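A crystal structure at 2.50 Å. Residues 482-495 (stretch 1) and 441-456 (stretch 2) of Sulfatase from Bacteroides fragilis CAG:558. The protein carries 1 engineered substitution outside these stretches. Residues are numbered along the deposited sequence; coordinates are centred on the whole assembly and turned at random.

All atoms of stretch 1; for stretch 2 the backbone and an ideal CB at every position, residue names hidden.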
ATOM      1  N   ILE A 482      -5.290   2.563 -50.082  1.00 27.48           N
ATOM      2  CA  ILE A 482      -5.002   2.150 -48.716  1.00 24.92           C
ATOM      3  C   ILE A 482      -4.781   3.362 -47.824  1.00 32.16           C
ATOM      4  O   ILE A 482      -5.370   3.471 -46.738  1.00 24.14           O
ATOM      5  CB  ILE A 482      -3.778   1.229 -48.696  1.00 24.48           C
ATOM      6  CG1 ILE A 482      -4.089  -0.058 -49.464  1.00 33.15           C
ATOM      7  CG2 ILE A 482      -3.365   0.966 -47.267  1.00 22.92           C
ATOM      8  CD1 ILE A 482      -2.947  -1.048 -49.509  1.00 28.69           C
ATOM      9  N   VAL A 483      -3.914   4.281 -48.271  1.00 28.89           N
ATOM     10  CA  VAL A 483      -3.539   5.447 -47.475  1.00 20.76           C
ATOM     11  C   VAL A 483      -4.782   6.180 -46.992  1.00 23.09           C
ATOM     12  O   VAL A 483      -4.895   6.554 -45.816  1.00 23.05           O
ATOM     13  CB  VAL A 483      -2.609   6.366 -48.291  1.00 26.68           C
ATOM     14  CG1 VAL A 483      -2.334   7.653 -47.543  1.00 21.33           C
ATOM     15  CG2 VAL A 483      -1.295   5.654 -48.606  1.00 21.29           C
ATOM     16  N   LYS A 484      -5.765   6.339 -47.872  1.00 23.96           N
ATOM     17  CA  LYS A 484      -6.969   7.066 -47.485  1.00 26.84           C
ATOM     18  C   LYS A 484      -7.778   6.294 -46.452  1.00 23.83           C
ATOM     19  O   LYS A 484      -8.201   6.868 -45.439  1.00 24.47           O
ATOM     20  CB  LYS A 484      -7.812   7.394 -48.723  1.00 30.35           C
ATOM     21  CG  LYS A 484      -8.940   8.384 -48.424  1.00 40.41           C
ATOM     22  CD  LYS A 484      -9.912   8.507 -49.579  1.00 47.36           C
ATOM     23  CE  LYS A 484     -10.548   7.165 -49.892  1.00 48.50           C
ATOM     24  NZ  LYS A 484     -11.772   7.309 -50.718  1.00 59.38           N
ATOM     25  N   HIS A 485      -7.992   4.995 -46.684  1.00 25.76           N
ATOM     26  CA  HIS A 485      -8.806   4.222 -45.751  1.00 27.06           C
ATOM     27  C   HIS A 485      -8.143   4.158 -44.378  1.00 27.51           C
ATOM     28  O   HIS A 485      -8.783   4.421 -43.348  1.00 22.48           O
ATOM     29  CB  HIS A 485      -9.068   2.817 -46.292  1.00 26.61           C
ATOM     30  CG  HIS A 485      -9.867   2.783 -47.569  1.00 41.03           C
ATOM     31  ND1 HIS A 485      -9.762   1.757 -48.488  1.00 43.69           N
ATOM     32  CD2 HIS A 485     -10.780   3.648 -48.081  1.00 41.33           C
ATOM     33  CE1 HIS A 485     -10.576   1.990 -49.505  1.00 45.03           C
ATOM     34  NE2 HIS A 485     -11.203   3.132 -49.284  1.00 44.23           N
ATOM     35  N   LEU A 486      -6.840   3.866 -44.349  1.00 21.78           N
ATOM     36  CA  LEU A 486      -6.134   3.850 -43.073  1.00 20.73           C
ATOM     37  C   LEU A 486      -6.025   5.245 -42.469  1.00 22.90           C
ATOM     38  O   LEU A 486      -6.028   5.389 -41.242  1.00 26.14           O
ATOM     39  CB  LEU A 486      -4.752   3.212 -43.237  1.00 14.32           C
ATOM     40  CG  LEU A 486      -4.835   1.742 -43.594  1.00 19.73           C
ATOM     41  CD1 LEU A 486      -3.439   1.172 -43.586  1.00 25.42           C
ATOM     42  CD2 LEU A 486      -5.742   0.988 -42.619  1.00 20.68           C
ATOM     43  N   SER A 487      -5.921   6.284 -43.306  1.00 24.35           N
ATOM     44  CA  SER A 487      -6.032   7.644 -42.789  1.00 24.21           C
ATOM     45  C   SER A 487      -7.346   7.844 -42.046  1.00 23.38           C
ATOM     46  O   SER A 487      -7.370   8.396 -40.939  1.00 26.82           O
ATOM     47  CB  SER A 487      -5.901   8.678 -43.916  1.00 23.27           C
ATOM     48  OG  SER A 487      -4.569   8.760 -44.398  1.00 24.95           O
ATOM     49  N   LYS A 488      -8.453   7.437 -42.660  1.00 23.80           N
ATOM     50  CA  LYS A 488      -9.749   7.616 -42.022  1.00 24.94           C
ATOM     51  C   LYS A 488      -9.871   6.730 -40.789  1.00 24.64           C
ATOM     52  O   LYS A 488     -10.402   7.156 -39.755  1.00 24.95           O
ATOM     53  CB  LYS A 488     -10.853   7.316 -43.042  1.00 25.00           C
ATOM     54  CG  LYS A 488     -12.290   7.577 -42.579  1.00 31.33           C
ATOM     55  CD  LYS A 488     -12.464   8.979 -41.967  1.00 46.12           C
ATOM     56  CE  LYS A 488     -12.942  10.061 -42.956  1.00 47.07           C
ATOM     57  NZ  LYS A 488     -13.663  11.173 -42.247  1.00 42.73           N
ATOM     58  N   ASP A 489      -9.378   5.492 -40.884  1.00 25.78           N
ATOM     59  CA  ASP A 489      -9.343   4.590 -39.739  1.00 21.60           C
ATOM     60  C   ASP A 489      -8.682   5.281 -38.545  1.00 28.95           C
ATOM     61  O   ASP A 489      -9.268   5.377 -37.457  1.00 22.33           O
ATOM     62  CB  ASP A 489      -8.602   3.297 -40.139  1.00 22.89           C
ATOM     63  CG  ASP A 489      -8.695   2.187 -39.087  1.00 28.22           C
ATOM     64  OD1 ASP A 489      -9.086   2.472 -37.944  1.00 32.82           O
ATOM     65  OD2 ASP A 489      -8.364   1.018 -39.396  1.00 31.04           O
ATOM     66  N   LEU A 490      -7.473   5.817 -38.758  1.00 25.84           N
ATOM     67  CA  LEU A 490      -6.727   6.490 -37.698  1.00 21.00           C
ATOM     68  C   LEU A 490      -7.480   7.715 -37.188  1.00 19.95           C
ATOM     69  O   LEU A 490      -7.725   7.856 -35.984  1.00 20.51           O
ATOM     70  CB  LEU A 490      -5.340   6.875 -38.230  1.00 20.31           C
ATOM     71  CG  LEU A 490      -4.171   7.310 -37.338  1.00 24.04           C
ATOM     72  CD1 LEU A 490      -4.107   6.496 -36.048  1.00 21.89           C
ATOM     73  CD2 LEU A 490      -2.833   7.224 -38.096  1.00 16.70           C
ATOM     74  N   GLY A 491      -7.870   8.607 -38.100  1.00 19.60           N
ATOM     75  CA  GLY A 491      -8.516   9.841 -37.686  1.00 25.43           C
ATOM     76  C   GLY A 491      -9.755   9.598 -36.849  1.00 23.90           C
ATOM     77  O   GLY A 491      -9.946  10.229 -35.802  1.00 23.10           O
ATOM     78  N   ASN A 492     -10.602   8.662 -37.287  1.00 19.61           N
ATOM     79  CA  ASN A 492     -11.818   8.371 -36.538  1.00 18.45           C
ATOM     80  C   ASN A 492     -11.490   7.909 -35.131  1.00 18.08           C
ATOM     81  O   ASN A 492     -12.082   8.390 -34.158  1.00 21.68           O
ATOM     82  CB  ASN A 492     -12.637   7.312 -37.262  1.00 22.63           C
ATOM     83  CG  ASN A 492     -13.379   7.871 -38.443  1.00 23.19           C
ATOM     84  OD1 ASN A 492     -13.667   9.072 -38.508  1.00 27.05           O
ATOM     85  ND2 ASN A 492     -13.684   7.007 -39.402  1.00 27.07           N
ATOM     86  N   TYR A 493     -10.529   6.989 -35.006  1.00 19.05           N
ATOM     87  CA  TYR A 493     -10.164   6.444 -33.704  1.00 19.71           C
ATOM     88  C   TYR A 493      -9.592   7.519 -32.782  1.00 21.19           C
ATOM     89  O   TYR A 493      -9.977   7.611 -31.608  1.00 21.31           O
ATOM     90  CB  TYR A 493      -9.168   5.297 -33.869  1.00 20.37           C
ATOM     91  CG  TYR A 493      -8.824   4.677 -32.543  1.00 21.19           C
ATOM     92  CD1 TYR A 493      -9.623   3.682 -31.996  1.00 20.48           C
ATOM     93  CD2 TYR A 493      -7.739   5.126 -31.809  1.00 18.76           C
ATOM     94  CE1 TYR A 493      -9.334   3.125 -30.771  1.00 20.07           C
ATOM     95  CE2 TYR A 493      -7.441   4.577 -30.570  1.00 23.38           C
ATOM     96  CZ  TYR A 493      -8.243   3.577 -30.058  1.00 25.92           C
ATOM     97  OH  TYR A 493      -7.947   3.018 -28.832  1.00 31.03           O
ATOM     98  N   LEU A 494      -8.654   8.327 -33.286  1.00 20.42           N
ATOM     99  CA  LEU A 494      -8.078   9.374 -32.451  1.00 19.02           C
ATOM    100  C   LEU A 494      -9.169  10.276 -31.903  1.00 21.33           C
ATOM    101  O   LEU A 494      -9.220  10.545 -30.698  1.00 19.90           O
ATOM    102  CB  LEU A 494      -7.059  10.190 -33.245  1.00 20.57           C
ATOM    103  CG  LEU A 494      -5.872   9.409 -33.820  1.00 23.86           C
ATOM    104  CD1 LEU A 494      -4.954  10.338 -34.618  1.00 15.28           C
ATOM    105  CD2 LEU A 494      -5.092   8.676 -32.730  1.00 19.68           C
ATOM    106  N   ARG A 495     -10.074  10.736 -32.775  1.00 22.73           N
ATOM    107  CA  ARG A 495     -11.140  11.613 -32.301  1.00 22.93           C
ATOM    108  C   ARG A 495     -12.074  10.862 -31.361  1.00 22.42           C
ATOM    109  O   ARG A 495     -12.525  11.416 -30.353  1.00 23.07           O
ATOM    110  CB  ARG A 495     -11.913  12.207 -33.478  1.00 19.65           C
ATOM    111  CG  ARG A 495     -11.090  13.146 -34.342  1.00 23.10           C
ATOM    112  CD  ARG A 495     -11.906  13.685 -35.511  1.00 24.14           C
ATOM    113  NE  ARG A 495     -12.331  12.634 -36.447  1.00 24.97           N
ATOM    114  CZ  ARG A 495     -11.706  12.326 -37.587  1.00 25.16           C
ATOM    115  NH1 ARG A 495     -10.606  12.981 -37.948  1.00 21.30           N
ATOM    116  NH2 ARG A 495     -12.177  11.354 -38.370  1.00 24.40           N
ATOM    117  N   UNK A 441       3.854  12.059 -34.436  1.00 23.62           N
ATOM    118  CA  UNK A 441       3.233  11.134 -35.373  1.00 19.50           C
ATOM    119  C   UNK A 441       2.013  10.488 -34.733  1.00 22.45           C
ATOM    120  O   UNK A 441       1.883  10.436 -33.505  1.00 21.38           O
ATOM    121  CB  UNK A 441       4.232  10.066 -35.825  1.00 19.50           C
ATOM    122  N   UNK A 442       1.134   9.967 -35.578  1.00 19.57           N
ATOM    123  CA  UNK A 442       0.255   8.886 -35.184  1.00 18.59           C
ATOM    124  C   UNK A 442       0.386   7.773 -36.207  1.00 23.92           C
ATOM    125  O   UNK A 442       0.735   8.005 -37.366  1.00 25.75           O
ATOM    126  CB  UNK A 442      -1.194   9.361 -35.061  1.00 18.59           C
ATOM    127  N   UNK A 443       0.078   6.561 -35.776  1.00 19.71           N
ATOM    128  CA  UNK A 443       0.305   5.364 -36.560  1.00 15.63           C
ATOM    129  C   UNK A 443      -0.881   4.435 -36.399  1.00 19.39           C
ATOM    130  O   UNK A 443      -1.400   4.271 -35.284  1.00 21.54           O
ATOM    131  CB  UNK A 443       1.604   4.670 -36.145  1.00 15.63           C
ATOM    132  N   UNK A 444      -1.308   3.820 -37.502  1.00 18.31           N
ATOM    133  CA  UNK A 444      -2.191   2.659 -37.439  1.00 22.08           C
ATOM    134  C   UNK A 444      -1.534   1.472 -38.143  1.00 20.21           C
ATOM    135  O   UNK A 444      -0.927   1.617 -39.212  1.00 18.05           O
ATOM    136  CB  UNK A 444      -3.549   2.975 -38.069  1.00 22.08           C
ATOM    137  N   UNK A 445      -1.646   0.299 -37.518  1.00 20.21           N
ATOM    138  CA  UNK A 445      -1.287  -0.978 -38.114  1.00 19.36           C
ATOM    139  C   UNK A 445      -2.549  -1.812 -38.256  1.00 21.44           C
ATOM    140  O   UNK A 445      -3.365  -1.864 -37.331  1.00 21.85           O
ATOM    141  CB  UNK A 445      -0.235  -1.708 -37.277  1.00 19.36           C
ATOM    142  N   UNK A 446      -2.720  -2.453 -39.411  1.00 23.44           N
ATOM    143  CA  UNK A 446      -3.923  -3.251 -39.647  1.00 22.97           C
ATOM    144  C   UNK A 446      -3.587  -4.263 -40.725  1.00 19.70           C
ATOM    145  O   UNK A 446      -3.310  -3.880 -41.862  1.00 20.49           O
ATOM    146  CB  UNK A 446      -5.115  -2.381 -40.052  1.00 22.97           C
ATOM    147  N   UNK A 447      -3.632  -5.543 -40.377  1.00 23.24           N
ATOM    148  CA  UNK A 447      -3.202  -6.555 -41.334  1.00 18.03           C
ATOM    149  C   UNK A 447      -1.724  -6.381 -41.643  1.00 20.99           C
ATOM    150  O   UNK A 447      -0.889  -6.209 -40.749  1.00 24.15           O
ATOM    151  CB  UNK A 447      -4.031  -6.478 -42.618  1.00 18.03           C
ATOM    152  N   UNK A 448      -1.397  -6.419 -42.924  1.00 18.98           N
ATOM    153  CA  UNK A 448      -0.018  -6.305 -43.362  1.00 18.83           C
ATOM    154  C   UNK A 448       0.445  -4.867 -43.442  1.00 21.63           C
ATOM    155  O   UNK A 448       1.611  -4.625 -43.771  1.00 20.90           O
ATOM    156  CB  UNK A 448       0.157  -6.980 -44.724  1.00 18.83           C
ATOM    157  N   UNK A 449      -0.440  -3.913 -43.185  1.00 20.87           N
ATOM    158  CA  UNK A 449      -0.219  -2.536 -43.584  1.00 22.26           C
ATOM    159  C   UNK A 449      -0.073  -1.647 -42.367  1.00 20.41           C
ATOM    160  O   UNK A 449      -0.816  -1.779 -41.392  1.00 24.02           O
ATOM    161  CB  UNK A 449      -1.363  -2.041 -44.471  1.00 22.26           C
ATOM    162  N   UNK A 450       0.909  -0.757 -42.431  1.00 19.86           N
ATOM    163  CA  UNK A 450       1.205   0.182 -41.363  1.00 22.24           C
ATOM    164  C   UNK A 450       1.262   1.571 -41.972  1.00 20.74           C
ATOM    165  O   UNK A 450       1.982   1.786 -42.957  1.00 20.56           O
ATOM    166  CB  UNK A 450       2.513  -0.169 -40.650  1.00 22.24           C
ATOM    167  N   UNK A 451       0.487   2.502 -41.412  1.00 18.57           N
ATOM    168  CA  UNK A 451       0.462   3.877 -41.892  1.00 19.86           C
ATOM    169  C   UNK A 451       0.962   4.800 -40.788  1.00 22.28           C
ATOM    170  O   UNK A 451       0.407   4.813 -39.684  1.00 20.37           O
ATOM    171  CB  UNK A 451      -0.945   4.277 -42.341  1.00 19.86           C
ATOM    172  N   UNK A 452       2.006   5.569 -41.093  1.00 20.72           N
ATOM    173  CA  UNK A 452       2.549   6.582 -40.197  1.00 19.50           C
ATOM    174  C   UNK A 452       2.259   7.949 -40.799  1.00 24.96           C
ATOM    175  O   UNK A 452       2.550   8.197 -41.981  1.00 23.25           O
ATOM    176  CB  UNK A 452       4.049   6.384 -39.971  1.00 19.50           C
ATOM    177  N   UNK A 453       1.672   8.825 -39.991  1.00 20.93           N
ATOM    178  CA  UNK A 453       1.368  10.190 -40.388  1.00 22.58           C
ATOM    179  C   UNK A 453       2.191  11.147 -39.544  1.00 25.23           C
ATOM    180  O   UNK A 453       2.260  10.995 -38.319  1.00 24.06           O
ATOM    181  CB  UNK A 453      -0.127  10.486 -40.247  1.00 22.58           C
ATOM    182  N   UNK A 454       2.805  12.131 -40.192  1.00 25.29           N
ATOM    183  CA  UNK A 454       3.719  13.050 -39.526  1.00 22.75           C
ATOM    184  C   UNK A 454       3.029  14.401 -39.376  1.00 27.34           C
ATOM    185  O   UNK A 454       2.762  15.085 -40.373  1.00 23.63           O
ATOM    186  CB  UNK A 454       5.030  13.187 -40.303  1.00 22.75           C
ATOM    187  N   UNK A 455       2.753  14.779 -38.120  1.00 25.74           N
ATOM    188  CA  UNK A 455       2.080  16.039 -37.834  1.00 22.05           C
ATOM    189  C   UNK A 455       2.851  17.230 -38.373  1.00 23.22           C
ATOM    190  O   UNK A 455       2.243  18.242 -38.730  1.00 26.38           O
ATOM    191  CB  UNK A 455       1.872  16.196 -36.326  1.00 22.05           C
ATOM    192  N   UNK A 456       4.185  17.145 -38.415  1.00 20.98           N
ATOM    193  CA  UNK A 456       4.971  18.349 -38.658  1.00 24.78           C
ATOM    194  C   UNK A 456       4.819  18.845 -40.093  1.00 27.43           C
ATOM    195  O   UNK A 456       4.846  20.061 -40.327  1.00 23.62           O
ATOM    196  CB  UNK A 456       6.446  18.084 -38.352  1.00 24.78           C
TER

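Stretch 2 is a β-hairpin, strands 441-446 and 449-454, laid across helix 482-495; the face it turns to the helix meets I482, L486, D489, L490 and L494. Alternation along each strand decides which positions see them.

Position 441 has nothing of the helix within 5.5 Å of its ideal CB, so the helix does not constrain it and polar, β-branched or aromatic residues would all do; it is T441. At 442 the CB points toward the helix, 3.9 Å from L494 CD1 and 4.1 Å from L490 CD2. Beside two leucine methyls a small, apolar side chain fits best: alanine, cysteine or valine. The residue is C442, whose SG lies 3.7 Å from L494 CD1 and 3.8 Å from L490 CD2.

Position 443 points away, and its extended backbone would accept many residues, β-branched ones among them. It is T443; its backbone O, rather than its side chain, meets the helix, 3.6 Å from L490 CD1.

At 444 the CB again points toward the helix, 4.1 Å from L490 CD1 and 4.7 Å from L486 O. The CA atoms of this position and L490 are 5.9 Å apart, so the space is shallow and suits a compact apolar group such as valine, with alanine or isoleucine also plausible. V444 fills it, CG1 lying 3.9 Å from L486 CB.

Position 445 points away, so long polar, β-branched or aromatic residues would serve; R445 NE donates a hydrogen bond (2.8 Å) to O of position 447. At 446 the CB faces the helix, 4.3 Å from L486 CD2 and 4.7 Å from D489 OD2. A leucine methyl beside a carboxylate favours a long chain, apolar along its length and polar or basic at its end. K446 matches: CD packs 3.8 Å from L486 CD2 and CE comes 3.7 Å from D489 OD2, while NZ is hydrogen-bonded elsewhere in the structure.

Position 447 has phi/psi of 64/-133 in a type II' turn, where positive phi favours glycine; it is G447. Position 448, beyond reach of the helix, suits a polar turn residue and is D448.

At 449 the CB points toward the helix, 3.9 Å from L486 CD1 and 4.6 Å from I482 CG2. The CA-CA distance to I482 is 8.4 Å, leaving room for a large apolar or aromatic side chain. W449 uses it: I482 CD1 sits over one face of the indole, 3.8 Å from the centroid of the five-membered ring, a CH-π contact.

Position 450 points away and, like 445, admits many kinds; it is K450. At 451 the CB faces L486, 4.1 Å from its CB, so a branched aliphatic residue suits. L451 extends CD2 to 3.9 Å from L486 CB.

Position 452 points away, equally permissive: I452. Position 453 points toward the helix, but its ideal CB is 4.8 Å from L490 CD2; apolar or aromatic residues suit, and Y453 makes little contact. Position 454, out of reach, could be polar or aromatic: Y454. The CB of 455 is sideways and distant, so only a long side chain could return; Y455 does, its OH 4.0 Å from L494 CD1. Position 456, out of reach, tolerates any polar residue: E456.

Stretch 2, residues 441-456: TCTVRKGDWKLIYYYE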
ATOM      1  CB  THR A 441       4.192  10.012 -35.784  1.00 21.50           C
ATOM      2  OG1 THR A 441       4.652   9.330 -34.604  1.00 21.13           O
ATOM      3  CG2 THR A 441       5.380  10.548 -36.573  1.00 17.81           C
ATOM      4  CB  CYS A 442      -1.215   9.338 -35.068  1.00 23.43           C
ATOM      5  SG  CYS A 442      -1.669  10.444 -36.389  1.00 20.02           S
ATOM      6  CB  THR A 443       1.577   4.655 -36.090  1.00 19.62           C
ATOM      7  OG1 THR A 443       2.678   5.556 -36.200  1.00 21.60           O
ATOM      8  CG2 THR A 443       1.851   3.441 -36.947  1.00 15.61           C
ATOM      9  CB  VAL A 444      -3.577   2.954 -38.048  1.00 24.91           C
ATOM     10  CG1 VAL A 444      -3.446   3.406 -39.526  1.00 19.20           C
ATOM     11  CG2 VAL A 444      -4.471   1.724 -37.919  1.00 20.11           C
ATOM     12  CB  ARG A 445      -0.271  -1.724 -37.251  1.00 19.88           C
ATOM     13  CG  ARG A 445      -0.002  -3.135 -37.697  1.00 17.47           C
ATOM     14  CD  ARG A 445       0.734  -3.168 -39.026  1.00 18.70           C
ATOM     15  NE  ARG A 445       1.002  -4.542 -39.431  1.00 19.63           N
ATOM     16  CZ  ARG A 445       1.897  -5.349 -38.857  1.00 22.50           C
ATOM     17  NH1 ARG A 445       2.653  -4.936 -37.844  1.00 18.86           N
ATOM     18  NH2 ARG A 445       2.033  -6.592 -39.298  1.00 21.91           N
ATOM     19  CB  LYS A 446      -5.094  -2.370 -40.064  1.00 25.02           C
ATOM     20  CG  LYS A 446      -6.389  -3.121 -40.384  1.00 21.98           C
ATOM     21  CD  LYS A 446      -7.240  -2.322 -41.375  1.00 23.17           C
ATOM     22  CE  LYS A 446      -8.726  -2.261 -40.988  1.00 32.56           C
ATOM     23  NZ  LYS A 446      -9.223  -3.482 -40.294  1.00 28.70           N
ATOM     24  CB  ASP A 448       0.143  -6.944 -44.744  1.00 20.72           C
ATOM     25  CG  ASP A 448      -0.166  -8.425 -44.744  1.00 27.31           C
ATOM     26  OD1 ASP A 448      -0.218  -9.029 -43.637  1.00 27.34           O
ATOM     27  OD2 ASP A 448      -0.353  -8.982 -45.851  1.00 26.01           O
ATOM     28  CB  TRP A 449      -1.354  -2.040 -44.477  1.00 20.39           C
ATOM     29  CG  TRP A 449      -1.346  -2.703 -45.824  1.00 23.48           C
ATOM     30  CD1 TRP A 449      -2.197  -3.670 -46.267  1.00 18.42           C
ATOM     31  CD2 TRP A 449      -0.425  -2.455 -46.898  1.00 22.33           C
ATOM     32  NE1 TRP A 449      -1.868  -4.034 -47.552  1.00 22.38           N
ATOM     33  CE2 TRP A 449      -0.781  -3.306 -47.959  1.00 24.55           C
ATOM     34  CE3 TRP A 449       0.657  -1.591 -47.068  1.00 24.24           C
ATOM     35  CZ2 TRP A 449      -0.094  -3.315 -49.175  1.00 25.19           C
ATOM     36  CZ3 TRP A 449       1.346  -1.608 -48.281  1.00 25.71           C
ATOM     37  CH2 TRP A 449       0.963  -2.459 -49.317  1.00 22.85           C
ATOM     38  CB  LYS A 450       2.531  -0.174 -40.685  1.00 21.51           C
ATOM     39  CG  LYS A 450       2.937   0.731 -39.541  1.00 16.47           C
ATOM     40  CD  LYS A 450       4.252   0.240 -38.961  1.00 15.81           C
ATOM     41  CE  LYS A 450       4.630   1.028 -37.726  1.00 18.58           C
ATOM     42  NZ  LYS A 450       5.981   0.657 -37.194  1.00 18.42           N
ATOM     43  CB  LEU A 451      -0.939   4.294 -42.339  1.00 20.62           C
ATOM     44  CG  LEU A 451      -1.032   5.815 -42.568  1.00 26.29           C
ATOM     45  CD1 LEU A 451      -0.236   6.211 -43.801  1.00 23.43           C
ATOM     46  CD2 LEU A 451      -2.479   6.304 -42.671  1.00 23.10           C
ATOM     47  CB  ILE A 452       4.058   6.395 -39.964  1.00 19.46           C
ATOM     48  CG1 ILE A 452       4.358   4.993 -39.429  1.00 21.10           C
ATOM     49  CG2 ILE A 452       4.582   7.455 -39.014  1.00 15.14           C
ATOM     50  CD1 ILE A 452       5.826   4.621 -39.495  1.00 19.26           C
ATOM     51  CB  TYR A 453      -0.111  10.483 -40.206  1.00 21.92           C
ATOM     52  CG  TYR A 453      -0.470  11.950 -40.298  1.00 30.01           C
ATOM     53  CD1 TYR A 453      -0.382  12.642 -41.513  1.00 25.22           C
ATOM     54  CD2 TYR A 453      -0.934  12.640 -39.173  1.00 23.43           C
ATOM     55  CE1 TYR A 453      -0.736  13.989 -41.599  1.00 25.10           C
ATOM     56  CE2 TYR A 453      -1.297  13.992 -39.253  1.00 24.11           C
ATOM     57  CZ  TYR A 453      -1.198  14.660 -40.468  1.00 27.23           C
ATOM     58  OH  TYR A 453      -1.552  15.997 -40.563  1.00 28.20           O
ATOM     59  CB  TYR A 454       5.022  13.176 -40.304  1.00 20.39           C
ATOM     60  CG  TYR A 454       5.862  11.912 -40.330  1.00 24.30           C
ATOM     61  CD1 TYR A 454       5.524  10.846 -41.162  1.00 19.35           C
ATOM     62  CD2 TYR A 454       6.998  11.782 -39.524  1.00 16.09           C
ATOM     63  CE1 TYR A 454       6.287   9.694 -41.204  1.00 18.71           C
ATOM     64  CE2 TYR A 454       7.782  10.627 -39.569  1.00 16.80           C
ATOM     65  CZ  TYR A 454       7.421   9.586 -40.417  1.00 21.09           C
ATOM     66  OH  TYR A 454       8.179   8.431 -40.477  1.00 17.85           O
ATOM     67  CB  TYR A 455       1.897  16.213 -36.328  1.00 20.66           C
ATOM     68  CG  TYR A 455       0.848  15.343 -35.698  1.00 19.68           C
ATOM     69  CD1 TYR A 455      -0.490  15.616 -35.872  1.00 21.23           C
ATOM     70  CD2 TYR A 455       1.195  14.259 -34.909  1.00 26.43           C
ATOM     71  CE1 TYR A 455      -1.462  14.846 -35.287  1.00 20.42           C
ATOM     72  CE2 TYR A 455       0.217  13.470 -34.311  1.00 23.09           C
ATOM     73  CZ  TYR A 455      -1.107  13.783 -34.506  1.00 19.41           C
ATOM     74  OH  TYR A 455      -2.104  13.037 -33.944  1.00 23.89           O
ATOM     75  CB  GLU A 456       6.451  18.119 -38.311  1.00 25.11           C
ATOM     76  CG  GLU A 456       7.216  19.420 -37.998  1.00 23.51           C
ATOM     77  CD  GLU A 456       8.721  19.227 -37.759  1.00 26.04           C
ATOM     78  OE1 GLU A 456       9.125  18.140 -37.271  1.00 28.62           O
ATOM     79  OE2 GLU A 456       9.496  20.181 -38.039  1.00 25.45           O
TER
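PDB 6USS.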